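Local coordinates for protein phytase (Debaryomyces castellii, PDB 2GFI) that catalyses hydrolytic release of phosphate from inositol hexakisphosphate, as a 3-phytase of the histidine acid phosphatase family, at residues G99-A102 with F103-D106; Y356-F359 with P360-S364. One frame throughout, in Å; residues are numbered along the deposited sequence.

Contact 1. Residues G99-A102 with F103-D106; sequences GELA and FLND
Phe103 folds its ring back over the turn that precedes it, alongside Glu100 and Leu101. Its CG sits between the backbone N and the carbonyl carbon (chi1 64°), which directs the ring toward the start of the segment. CB is placed beside Ala102 by the chain itself; farther out, CD2 and CE2 both lie 3.2 Å from Glu100 O, which sits at the ring edge. One face takes Leu101 O and Leu104 CG, both offset toward the rim, and CE2 has a loose apolar contact with Leu101 CD2. Pro270 also touches the ring, and Tyr108 stacks with it edge-to-face. Without the ring, as with an alanine here, Tyr108 would probably lose its aromatic partner and the Glu100 and Leu101 carbonyls the hydrocarbon beside them. Next to it, Leu104 CD1 packs 3.7 Å from Leu101 CB, both leucines being buried. Asn105 N donates to Ala102 O at 3.0 Å, while its ND2 is held by Phe97 O. Asp106 OD2 accepts from Gly99 N of the second subunit, where Ala102 meets its own counterpart. The recurring i to i+3 backbone bonds, among them Ala102 N to Gly99 O and Asp106 N to Phe103 O, are the signature of a 3-10 helix, here placed at a subunit interface.

Contact 2. Residues Y356-F359 with P360-S364; sequences YTPF and PSPYS
A cis peptide bond between Phe359 and Pro360 folds the chain sharply, bringing the two CA atoms to 2.9 Å and turning the backbone of Pro360 back past Pro358, whose carbonyl C lies 3.4 Å from Pro360 O. The side-chain contact that follows is between prolines four residues apart. Pro358 CG meets Pro362 CD at 3.5 Å, and Pro358 CB lies 3.8 Å from the same carbon; the rings cross at about a right angle, the CB-CG edge of Pro358 meeting CD of Pro362 in an apolar touch. Pro358 CB also lies 3.6 Å from Pro360 O, which places the carbonyl of the middle proline beside the ring of the first. The bend is shaped by ring closure and the cis bond rather than by hydrogen bonds between its two halves. Phe359 leaves the backbone pointing away from residues 360-364. With CG anti to its carbonyl carbon (chi1 -69°), its ring is instead committed to the third subunit, where it makes edge-to-face contacts with Phe49 and Phe408 of that chain. Pro360 packs on the same Phe49 of the third subunit. Ser361 OG is hydrogen-bonded to Asp288 OD2 of helix 277-295, whose Tyr285 touches both Pro358 and Ser361 and whose Ile281 touches Phe359. Pro362 rests on Pro348, and beyond it Ser364 is the N-cap of helix 365-368; the proline-rich loop thus runs along helix 277-295 on its way from helix 333-343 to helix 365-368.

Overall arrangement
Both contacts are local, and their centres lie about 33 Å apart with no shared element: contact 1 belongs to the connection between helices 77-91 and 133-148, contact 2 to that between helices 333-343 and 365-368. Contact 1 is partly buried, with its leucines inside, although it lies far from the centre of the chain; contact 2, nearer that centre, is a surface contact. Their chemistry differs accordingly: repeated backbone hydrogen bonds shape 99-106, whereas proline rings and a cis peptide shape 356-364. Each also meets another copy of the protein, polar at Gly99 and Asp106 with the second subunit, aromatic at Phe359 and polar at Tyr356 with the third. Neither adjoins the predicted catalytic residues.

Contact 1. Residues G99-A102 with F103-D106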
loop_
_atom_site.group_PDB
_atom_site.type_symbol
_atom_site.label_atom_id
_atom_site.label_comp_id
_atom_site.label_asym_id
_atom_site.label_seq_id
_atom_site.Cartn_x
_atom_site.Cartn_y
_atom_site.Cartn_z
ATOM N N GLY A 99 -28.774 -13.233 3.871
ATOM C CA GLY A 99 -27.796 -12.535 4.685
ATOM C C GLY A 99 -26.359 -13.010 4.492
ATOM O O GLY A 99 -25.936 -13.361 3.390
ATOM N N GLU A 100 -25.596 -12.994 5.577
ATOM C CA GLU A 100 -24.187 -13.388 5.546
ATOM C C GLU A 100 -23.982 -14.801 5.079
ATOM O O GLU A 100 -22.921 -15.118 4.589
ATOM C CB GLU A 100 -23.548 -13.334 6.936
ATOM C CG GLU A 100 -23.787 -12.077 7.710
ATOM C CD GLU A 100 -24.719 -12.337 8.859
ATOM O OE1 GLU A 100 -25.957 -12.609 8.644
ATOM O OE2 GLU A 100 -24.176 -12.289 9.975
ATOM N N LEU A 101 -24.969 -15.669 5.297
ATOM C CA LEU A 101 -24.805 -17.087 4.952
ATOM C C LEU A 101 -25.256 -17.428 3.535
ATOM O O LEU A 101 -25.203 -18.590 3.134
ATOM C CB LEU A 101 -25.504 -17.977 5.978
ATOM C CG LEU A 101 -25.007 -17.892 7.428
ATOM C CD1 LEU A 101 -25.765 -18.888 8.273
ATOM C CD2 LEU A 101 -23.506 -18.142 7.503
ATOM N N ALA A 102 -25.652 -16.422 2.755
ATOM C CA ALA A 102 -26.192 -16.686 1.395
ATOM C C ALA A 102 -25.250 -17.432 0.462
ATOM O O ALA A 102 -25.698 -18.177 -0.415
ATOM C CB ALA A 102 -26.685 -15.390 0.717
ATOM N N PHE A 103 -23.948 -17.211 0.610
ATOM C CA PHE A 103 -22.981 -17.867 -0.272
ATOM C C PHE A 103 -23.134 -19.396 -0.197
ATOM O O PHE A 103 -22.656 -20.109 -1.090
ATOM C CB PHE A 103 -21.546 -17.465 0.104
ATOM C CG PHE A 103 -21.136 -17.925 1.491
ATOM C CD1 PHE A 103 -20.524 -19.164 1.679
ATOM C CD2 PHE A 103 -21.374 -17.121 2.610
ATOM C CE1 PHE A 103 -20.154 -19.590 2.955
ATOM C CE2 PHE A 103 -21.027 -17.559 3.893
ATOM C CZ PHE A 103 -20.382 -18.774 4.060
ATOM N N LEU A 104 -23.768 -19.875 0.875
ATOM C CA LEU A 104 -24.019 -21.311 1.103
ATOM C C LEU A 104 -24.889 -21.939 0.042
ATOM O O LEU A 104 -24.737 -23.114 -0.241
ATOM C CB LEU A 104 -24.630 -21.567 2.478
ATOM C CG LEU A 104 -23.719 -21.264 3.676
ATOM C CD1 LEU A 104 -24.477 -21.407 4.953
ATOM C CD2 LEU A 104 -22.498 -22.187 3.675
ATOM N N ASN A 105 -25.775 -21.142 -0.555
ATOM C CA ASN A 105 -26.592 -21.552 -1.719
ATOM C C ASN A 105 -25.814 -21.757 -3.036
ATOM O O ASN A 105 -26.317 -22.406 -3.959
ATOM C CB ASN A 105 -27.693 -20.511 -2.024
ATOM C CG ASN A 105 -28.511 -20.116 -0.798
ATOM O OD1 ASN A 105 -28.930 -20.955 -0.016
ATOM N ND2 ASN A 105 -28.724 -18.811 -0.636
ATOM N N ASP A 106 -24.614 -21.190 -3.157
ATOM C CA ASP A 106 -24.022 -21.055 -4.493
ATOM C C ASP A 106 -23.122 -22.187 -4.938
ATOM O O ASP A 106 -21.987 -21.945 -5.355
ATOM C CB ASP A 106 -23.304 -19.717 -4.637
ATOM C CG ASP A 106 -24.191 -18.559 -4.270
ATOM O OD1 ASP A 106 -23.654 -17.537 -3.785
ATOM O OD2 ASP A 106 -25.435 -18.586 -4.403
HETATM O O HOH W 1 -23.415 -14.048 1.367
#

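Contact 2. Residues Y356-F359 with P360-S364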
loop_
_atom_site.group_PDB
_atom_site.type_symbol
_atom_site.label_atom_id
_atom_site.label_comp_id
_atom_site.label_asym_id
_atom_site.label_seq_id
_atom_site.Cartn_x
_atom_site.Cartn_y
_atom_site.Cartn_z
ATOM N N TYR A 356 -13.088 -10.661 31.546
ATOM C CA TYR A 356 -13.297 -9.606 30.571
ATOM C C TYR A 356 -12.328 -9.809 29.427
ATOM O O TYR A 356 -11.503 -10.709 29.491
ATOM C CB TYR A 356 -13.099 -8.234 31.228
ATOM C CG TYR A 356 -11.655 -7.926 31.557
ATOM C CD1 TYR A 356 -10.906 -7.047 30.753
ATOM C CD2 TYR A 356 -11.025 -8.511 32.674
ATOM C CE1 TYR A 356 -9.569 -6.766 31.064
ATOM C CE2 TYR A 356 -9.706 -8.201 33.004
ATOM C CZ TYR A 356 -8.984 -7.346 32.191
ATOM O OH TYR A 356 -7.680 -7.048 32.512
ATOM N N THR A 357 -12.423 -8.971 28.392
ATOM C CA THR A 357 -11.489 -9.012 27.279
ATOM C C THR A 357 -10.470 -7.875 27.454
ATOM O O THR A 357 -10.826 -6.703 27.416
ATOM C CB THR A 357 -12.223 -8.892 25.926
ATOM O OG1 THR A 357 -13.293 -9.837 25.887
ATOM C CG2 THR A 357 -11.299 -9.274 24.731
ATOM N N PRO A 358 -9.214 -8.248 27.693
ATOM C CA PRO A 358 -8.130 -7.269 27.792
ATOM C C PRO A 358 -7.725 -6.768 26.415
ATOM O O PRO A 358 -7.815 -7.510 25.431
ATOM C CB PRO A 358 -6.963 -8.073 28.424
ATOM C CG PRO A 358 -7.225 -9.478 28.007
ATOM C CD PRO A 358 -8.749 -9.630 27.921
ATOM N N PHE A 359 -7.238 -5.533 26.383
ATOM C CA PHE A 359 -6.704 -4.922 25.202
ATOM C C PHE A 359 -5.394 -4.239 25.612
ATOM O O PHE A 359 -5.398 -3.325 26.464
ATOM C CB PHE A 359 -7.721 -3.910 24.655
ATOM C CG PHE A 359 -8.944 -4.541 24.095
ATOM C CD1 PHE A 359 -8.993 -4.902 22.749
ATOM C CD2 PHE A 359 -10.047 -4.806 24.916
ATOM C CE1 PHE A 359 -10.129 -5.523 22.225
ATOM C CE2 PHE A 359 -11.192 -5.427 24.407
ATOM C CZ PHE A 359 -11.235 -5.777 23.063
ATOM N N PRO A 360 -4.267 -4.687 25.050
ATOM C CA PRO A 360 -4.233 -5.798 24.083
ATOM C C PRO A 360 -4.323 -7.107 24.868
ATOM O O PRO A 360 -4.384 -7.075 26.080
ATOM C CB PRO A 360 -2.840 -5.651 23.455
ATOM C CG PRO A 360 -1.969 -5.190 24.684
ATOM C CD PRO A 360 -2.919 -4.184 25.383
ATOM N N SER A 361 -4.378 -8.245 24.202
ATOM C CA SER A 361 -4.239 -9.502 24.895
ATOM C C SER A 361 -2.816 -9.538 25.462
ATOM O O SER A 361 -1.861 -9.312 24.722
ATOM C CB SER A 361 -4.473 -10.667 23.956
ATOM O OG SER A 361 -4.104 -11.874 24.606
ATOM N N PRO A 362 -2.671 -9.782 26.763
ATOM C CA PRO A 362 -1.343 -9.791 27.412
ATOM C C PRO A 362 -0.463 -10.888 26.858
ATOM O O PRO A 362 0.755 -10.907 27.084
ATOM C CB PRO A 362 -1.663 -10.107 28.889
ATOM C CG PRO A 362 -3.124 -9.792 29.044
ATOM C CD PRO A 362 -3.762 -10.048 27.715
ATOM N N TYR A 363 -1.093 -11.835 26.187
ATOM C CA TYR A 363 -0.374 -12.903 25.561
ATOM C C TYR A 363 -0.952 -13.108 24.193
ATOM O O TYR A 363 -2.106 -13.436 24.056
ATOM C CB TYR A 363 -0.546 -14.177 26.367
ATOM C CG TYR A 363 0.140 -15.338 25.715
ATOM C CD1 TYR A 363 1.533 -15.465 25.766
ATOM C CD2 TYR A 363 -0.590 -16.295 25.036
ATOM C CE1 TYR A 363 2.168 -16.530 25.169
ATOM C CE2 TYR A 363 0.043 -17.375 24.427
ATOM C CZ TYR A 363 1.411 -17.490 24.495
ATOM O OH TYR A 363 2.024 -18.566 23.885
ATOM N N SER A 364 -0.155 -12.902 23.159
ATOM C CA SER A 364 -0.703 -12.944 21.816
ATOM C C SER A 364 -0.207 -14.213 21.148
ATOM O O SER A 364 0.950 -14.321 20.702
ATOM C CB SER A 364 -0.320 -11.681 21.036
ATOM O OG SER A 364 -0.774 -11.771 19.697
#